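Local coordinates for endoglucanase, glycoside hydrolase family 5 protein (Cytophaga hutchinsonii, PDB 5IHS) that probably hydrolyses internal beta-1,4-glucosidic bonds of cellulose, and is probably among the periplasmic endoglucanases this bacterium needs to grow on crystalline cellulose, at residues Gly117-Gln130 / Pro151-Thr165. Sequence-based numbering, arbitrary orientation.
Sequences GIYVIIDYHSHEAQ and PNIIYEVYNEPLQAT
With CG anti to the backbone N in both His125 (chi1 -158°) and Asn159 (chi1 171°), the two side chains run alongside each other, and the Asn159 amide stacks on one face of the imidazole, ND2 lying 3.2 Å from His125 CE1 and offset toward the rim. The ring is held by Asp123, whose OD2 accepts from His125 ND1 at 2.6 Å through its syn lone pair. Asp123 and Glu156 in turn stack their carboxylates, OD1 of Asp123 standing 3.8 Å from OE1 of Glu156; Arg85 salt-bridges Glu156 OE1, which probably offsets this like-charge pairing, and Thr247 hydrogen-bonds OE2. Asp123, His125 and Glu156 lie toward the C-terminal ends of parallel strands 119-125 and 153-156, third and fourth of the TIM barrel, which helix 133-147 joins in a beta-alpha-beta unit; Asn159 is just beyond. Backbone bonds alternate in parallel register, from Val120 N to Asn152 O through to Tyr124 N to Glu156 O, and Asn152 ND2 extends the pairing to Ile118 O at 2.9 Å. Asn159-Glu160 resembles the Asn-Glu pair of family 5 glycosidases, where the glutamate is the acid/base, so Glu160 is probably the proton donor. Glu160 O accepts from His127 ND1 at 2.8 Å, in the imidazole plane and on a carbonyl lone pair, while Glu160 OE2 bonds His220. Farther out, Tyr158 is sandwiched: Ala129 CB sits 3.7 Å above the centre of one ring face and Pro161 CG lies over the other. Tyr158 OH donates to Gln130 OE1 at 2.6 Å, and one water links His127 O, Gln130 NE2 and Thr165 OG1.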
loop_
_atom_site.group_PDB
_atom_site.type_symbol
_atom_site.label_atom_id
_atom_site.label_comp_id
_atom_site.label_asym_id
_atom_site.label_seq_id
_atom_site.Cartn_x
_atom_site.Cartn_y
_atom_site.Cartn_z
ATOM N N GLY A 117 16.468 1.293 4.039
ATOM C CA GLY A 117 16.538 0.209 3.083
ATOM C C GLY A 117 15.307 -0.660 2.951
ATOM O O GLY A 117 15.451 -1.856 2.686
ATOM N N ILE A 118 14.104 -0.091 3.084
ATOM C CA ILE A 118 12.866 -0.814 2.817
ATOM C C ILE A 118 12.104 -0.102 1.700
ATOM O O ILE A 118 12.405 1.035 1.332
ATOM C CB ILE A 118 12.001 -1.043 4.076
ATOM C CG1 ILE A 118 11.449 0.262 4.654
ATOM C CG2 ILE A 118 12.803 -1.815 5.125
ATOM C CD1 ILE A 118 10.380 0.059 5.713
ATOM N N TYR A 119 11.107 -0.791 1.156
ATOM C CA TYR A 119 10.286 -0.226 0.094
ATOM C C TYR A 119 9.233 0.711 0.688
ATOM O O TYR A 119 8.882 0.621 1.872
ATOM C CB TYR A 119 9.653 -1.341 -0.757
ATOM C CG TYR A 119 10.706 -2.149 -1.505
ATOM C CD1 TYR A 119 11.201 -1.706 -2.727
ATOM C CD2 TYR A 119 11.232 -3.320 -0.977
ATOM C CE1 TYR A 119 12.187 -2.407 -3.396
ATOM C CE2 TYR A 119 12.211 -4.032 -1.637
ATOM C CZ TYR A 119 12.695 -3.574 -2.836
ATOM O OH TYR A 119 13.700 -4.308 -3.446
ATOM N N VAL A 120 8.722 1.619 -0.144
ATOM C CA VAL A 120 7.754 2.609 0.312
ATOM C C VAL A 120 6.729 2.850 -0.786
ATOM O O VAL A 120 7.097 3.047 -1.953
ATOM C CB VAL A 120 8.427 3.923 0.770
ATOM C CG1 VAL A 120 9.287 4.534 -0.321
ATOM C CG2 VAL A 120 7.383 4.922 1.269
ATOM N N ILE A 121 5.453 2.835 -0.403
ATOM C CA ILE A 121 4.347 3.145 -1.301
ATOM C C ILE A 121 3.928 4.591 -1.079
ATOM O O ILE A 121 3.580 4.977 0.042
ATOM C CB ILE A 121 3.155 2.212 -1.061
ATOM C CG1 ILE A 121 3.535 0.749 -1.289
ATOM C CG2 ILE A 121 1.992 2.608 -1.962
ATOM C CD1 ILE A 121 2.532 -0.227 -0.726
ATOM N N ILE A 122 3.941 5.366 -2.163
ATOM C CA ILE A 122 3.430 6.731 -2.172
ATOM C C ILE A 122 1.974 6.631 -2.617
ATOM O O ILE A 122 1.703 6.448 -3.803
ATOM C CB ILE A 122 4.243 7.630 -3.108
ATOM C CG1 ILE A 122 5.703 7.718 -2.657
ATOM C CG2 ILE A 122 3.610 9.023 -3.203
ATOM C CD1 ILE A 122 6.600 8.424 -3.640
ATOM N N ASP A 123 1.036 6.727 -1.659
ATOM C CA ASP A 123 -0.394 6.510 -1.889
ATOM C C ASP A 123 -1.155 7.833 -1.946
ATOM O O ASP A 123 -1.226 8.579 -0.957
ATOM C CB ASP A 123 -0.930 5.596 -0.785
ATOM C CG ASP A 123 -2.442 5.642 -0.589
ATOM O OD1 ASP A 123 -3.207 5.811 -1.559
ATOM O OD2 ASP A 123 -2.840 5.459 0.611
ATOM N N TYR A 124 -1.730 8.113 -3.116
ATOM C CA TYR A 124 -2.641 9.236 -3.331
ATOM C C TYR A 124 -3.991 8.787 -2.788
ATOM O O TYR A 124 -4.765 8.103 -3.463
ATOM C CB TYR A 124 -2.679 9.564 -4.816
ATOM C CG TYR A 124 -3.178 10.943 -5.171
ATOM C CD1 TYR A 124 -2.390 12.068 -4.922
ATOM C CD2 TYR A 124 -4.410 11.138 -5.770
ATOM C CE1 TYR A 124 -2.823 13.337 -5.253
ATOM C CE2 TYR A 124 -4.847 12.413 -6.109
ATOM C CZ TYR A 124 -4.048 13.506 -5.842
ATOM O OH TYR A 124 -4.445 14.785 -6.161
ATOM N N HIS A 125 -4.250 9.148 -1.530
ATOM C CA HIS A 125 -5.302 8.509 -0.742
ATOM C C HIS A 125 -6.623 9.236 -0.975
ATOM O O HIS A 125 -7.123 9.993 -0.141
ATOM C CB HIS A 125 -4.904 8.429 0.726
ATOM C CG HIS A 125 -5.642 7.373 1.478
ATOM N ND1 HIS A 125 -5.276 6.046 1.439
ATOM C CD2 HIS A 125 -6.732 7.452 2.279
ATOM C CE1 HIS A 125 -6.098 5.355 2.204
ATOM N NE2 HIS A 125 -6.998 6.180 2.719
ATOM N N SER A 126 -7.166 8.987 -2.165
ATOM C CA SER A 126 -8.346 9.658 -2.684
ATOM C C SER A 126 -9.435 8.663 -3.062
ATOM O O SER A 126 -9.159 7.527 -3.460
ATOM C CB SER A 126 -7.974 10.457 -3.939
ATOM O OG SER A 126 -9.096 11.108 -4.512
ATOM N N HIS A 127 -10.682 9.142 -2.965
ATOM C CA HIS A 127 -11.873 8.468 -3.474
ATOM C C HIS A 127 -12.430 9.126 -4.732
ATOM O O HIS A 127 -13.486 8.707 -5.219
ATOM C CB HIS A 127 -12.985 8.445 -2.412
ATOM C CG HIS A 127 -12.675 7.614 -1.206
ATOM N ND1 HIS A 127 -12.340 6.282 -1.282
ATOM C CD2 HIS A 127 -12.660 7.934 0.112
ATOM C CE1 HIS A 127 -12.133 5.819 -0.059
ATOM N NE2 HIS A 127 -12.337 6.796 0.808
ATOM N N GLU A 128 -11.756 10.145 -5.267
ATOM C CA GLU A 128 -12.312 10.892 -6.395
ATOM C C GLU A 128 -11.206 11.581 -7.188
ATOM O O GLU A 128 -11.354 12.711 -7.655
ATOM C CB GLU A 128 -13.385 11.872 -5.927
ATOM C CG GLU A 128 -12.907 12.908 -4.956
ATOM C CD GLU A 128 -13.994 13.906 -4.612
ATOM O OE1 GLU A 128 -15.137 13.473 -4.369
ATOM O OE2 GLU A 128 -13.713 15.124 -4.599
ATOM N N ALA A 129 -10.102 10.870 -7.396
ATOM C CA ALA A 129 -8.917 11.473 -7.998
ATOM C C ALA A 129 -9.194 12.015 -9.397
ATOM O O ALA A 129 -8.606 13.023 -9.800
ATOM C CB ALA A 129 -7.774 10.455 -8.030
ATOM N N GLN A 130 -10.079 11.358 -10.147
ATOM C CA GLN A 130 -10.341 11.763 -11.520
ATOM C C GLN A 130 -10.952 13.150 -11.609
ATOM O O GLN A 130 -10.964 13.730 -12.698
ATOM C CB GLN A 130 -11.254 10.753 -12.226
ATOM C CG GLN A 130 -12.746 10.798 -11.852
ATOM C CD GLN A 130 -13.054 10.170 -10.515
ATOM O OE1 GLN A 130 -12.210 9.520 -9.912
ATOM N NE2 GLN A 130 -14.284 10.321 -10.060
ATOM N N PRO A 151 15.259 2.610 -6.140
ATOM C CA PRO A 151 14.493 1.353 -6.248
ATOM C C PRO A 151 13.436 1.166 -5.177
ATOM O O PRO A 151 12.566 0.295 -5.325
ATOM C CB PRO A 151 15.576 0.273 -6.146
ATOM C CG PRO A 151 16.683 0.941 -5.354
ATOM C CD PRO A 151 16.685 2.367 -5.826
ATOM N N ASN A 152 13.479 1.947 -4.104
ATOM C CA ASN A 152 12.542 1.751 -3.000
ATOM C C ASN A 152 11.107 2.127 -3.356
ATOM O O ASN A 152 10.190 1.724 -2.636
ATOM C CB ASN A 152 12.949 2.642 -1.823
ATOM C CG ASN A 152 14.399 2.486 -1.436
ATOM O OD1 ASN A 152 15.300 2.768 -2.235
ATOM N ND2 ASN A 152 14.645 2.095 -0.181
ATOM N N ILE A 153 10.903 2.931 -4.398
ATOM C CA ILE A 153 9.637 3.631 -4.619
ATOM C C ILE A 153 8.629 2.747 -5.342
ATOM O O ILE A 153 8.930 2.177 -6.395
ATOM C CB ILE A 153 9.872 4.901 -5.452
ATOM C CG1 ILE A 153 11.031 5.759 -4.912
ATOM C CG2 ILE A 153 8.559 5.674 -5.621
ATOM C CD1 ILE A 153 10.805 6.300 -3.545
ATOM N N ILE A 154 7.403 2.729 -4.819
ATOM C CA ILE A 154 6.213 2.183 -5.468
ATOM C C ILE A 154 5.159 3.290 -5.447
ATOM O O ILE A 154 4.937 3.913 -4.404
ATOM C CB ILE A 154 5.699 0.942 -4.703
ATOM C CG1 ILE A 154 6.774 -0.154 -4.661
ATOM C CG2 ILE A 154 4.399 0.424 -5.314
ATOM C CD1 ILE A 154 6.513 -1.216 -3.611
ATOM N N TYR A 155 4.539 3.568 -6.596
ATOM C CA TYR A 155 3.518 4.606 -6.684
ATOM C C TYR A 155 2.129 3.981 -6.642
ATOM O O TYR A 155 1.890 2.958 -7.282
ATOM C CB TYR A 155 3.651 5.400 -7.982
ATOM C CG TYR A 155 5.009 6.014 -8.204
ATOM C CD1 TYR A 155 5.324 7.262 -7.694
ATOM C CD2 TYR A 155 5.976 5.352 -8.938
ATOM C CE1 TYR A 155 6.569 7.830 -7.910
ATOM C CE2 TYR A 155 7.224 5.913 -9.165
ATOM C CZ TYR A 155 7.513 7.150 -8.650
ATOM O OH TYR A 155 8.748 7.732 -8.842
ATOM N N GLU A 156 1.196 4.617 -5.928
ATOM C CA GLU A 156 -0.197 4.171 -5.848
ATOM C C GLU A 156 -1.066 5.387 -6.170
ATOM O O GLU A 156 -1.236 6.293 -5.352
ATOM C CB GLU A 156 -0.483 3.558 -4.480
ATOM C CG GLU A 156 -1.937 3.156 -4.298
ATOM C CD GLU A 156 -2.236 2.521 -2.953
ATOM O OE1 GLU A 156 -1.351 2.504 -2.067
ATOM O OE2 GLU A 156 -3.384 2.017 -2.791
ATOM N N VAL A 157 -1.595 5.422 -7.399
ATOM C CA VAL A 157 -2.130 6.670 -7.952
ATOM C C VAL A 157 -3.575 6.980 -7.588
ATOM O O VAL A 157 -4.014 8.119 -7.794
ATOM C CB VAL A 157 -1.954 6.726 -9.483
ATOM C CG1 VAL A 157 -0.470 6.672 -9.845
ATOM C CG2 VAL A 157 -2.735 5.623 -10.189
ATOM N N TYR A 158 -4.322 6.022 -7.045
ATOM C CA TYR A 158 -5.746 6.254 -6.757
ATOM C C TYR A 158 -6.203 5.191 -5.746
ATOM O O TYR A 158 -6.698 4.136 -6.141
ATOM C CB TYR A 158 -6.560 6.175 -8.044
ATOM C CG TYR A 158 -8.003 6.646 -7.978
ATOM C CD1 TYR A 158 -8.667 6.816 -6.772
ATOM C CD2 TYR A 158 -8.701 6.915 -9.152
ATOM C CE1 TYR A 158 -9.990 7.233 -6.740
ATOM C CE2 TYR A 158 -10.015 7.332 -9.130
ATOM C CZ TYR A 158 -10.656 7.489 -7.920
ATOM O OH TYR A 158 -11.968 7.897 -7.843
ATOM N N ASN A 159 -6.079 5.505 -4.449
ATOM C CA ASN A 159 -6.394 4.560 -3.379
ATOM C C ASN A 159 -7.645 3.718 -3.634
ATOM O O ASN A 159 -7.546 2.491 -3.792
ATOM C CB ASN A 159 -6.550 5.348 -2.078
ATOM C CG ASN A 159 -7.080 4.503 -0.939
ATOM O OD1 ASN A 159 -6.606 3.399 -0.714
ATOM N ND2 ASN A 159 -8.087 5.002 -0.224
ATOM N N GLU A 160 -8.817 4.364 -3.627
ATOM C CA GLU A 160 -10.098 3.655 -3.606
ATOM C C GLU A 160 -11.144 4.402 -4.413
ATOM O O GLU A 160 -11.945 5.183 -3.867
ATOM C CB GLU A 160 -10.598 3.423 -2.186
ATOM C CG GLU A 160 -9.977 2.218 -1.531
ATOM C CD GLU A 160 -10.565 1.901 -0.169
ATOM O OE1 GLU A 160 -11.524 2.593 0.253
ATOM O OE2 GLU A 160 -10.088 0.943 0.479
ATOM N N PRO A 161 -11.198 4.164 -5.715
ATOM C CA PRO A 161 -12.374 4.577 -6.480
ATOM C C PRO A 161 -13.641 4.046 -5.813
ATOM O O PRO A 161 -13.641 2.985 -5.185
ATOM C CB PRO A 161 -12.141 3.940 -7.855
ATOM C CG PRO A 161 -10.643 3.723 -7.932
ATOM C CD PRO A 161 -10.247 3.384 -6.522
ATOM N N LEU A 162 -14.728 4.796 -5.951
ATOM C CA LEU A 162 -16.007 4.432 -5.356
ATOM C C LEU A 162 -16.732 3.390 -6.212
ATOM O O LEU A 162 -16.291 3.013 -7.298
ATOM C CB LEU A 162 -16.853 5.688 -5.163
ATOM C CG LEU A 162 -16.205 6.729 -4.246
ATOM C CD1 LEU A 162 -17.079 7.966 -4.158
ATOM C CD2 LEU A 162 -15.944 6.162 -2.858
ATOM N N GLN A 163 -17.858 2.899 -5.696
ATOM C CA GLN A 163 -18.655 1.959 -6.475
ATOM C C GLN A 163 -19.130 2.581 -7.788
ATOM O O GLN A 163 -19.261 1.878 -8.798
ATOM C CB GLN A 163 -19.835 1.481 -5.639
ATOM C CG GLN A 163 -20.560 0.306 -6.242
ATOM C CD GLN A 163 -21.815 -0.047 -5.476
ATOM O OE1 GLN A 163 -22.048 0.442 -4.363
ATOM N NE2 GLN A 163 -22.633 -0.907 -6.061
ATOM N N ALA A 164 -19.395 3.890 -7.796
ATOM C CA ALA A 164 -19.887 4.558 -8.993
ATOM C C ALA A 164 -18.807 4.836 -10.030
ATOM O O ALA A 164 -19.139 5.253 -11.143
ATOM C CB ALA A 164 -20.534 5.890 -8.612
ATOM N N THR A 165 -17.531 4.668 -9.686
ATOM C CA THR A 165 -16.422 5.167 -10.497
ATOM C C THR A 165 -16.006 4.106 -11.518
ATOM O O THR A 165 -15.390 3.099 -11.162
ATOM C CB THR A 165 -15.251 5.547 -9.591
ATOM O OG1 THR A 165 -15.711 6.283 -8.446
ATOM C CG2 THR A 165 -14.231 6.368 -10.354
HETATM O O HOH W 1 -14.954 8.856 -7.560
#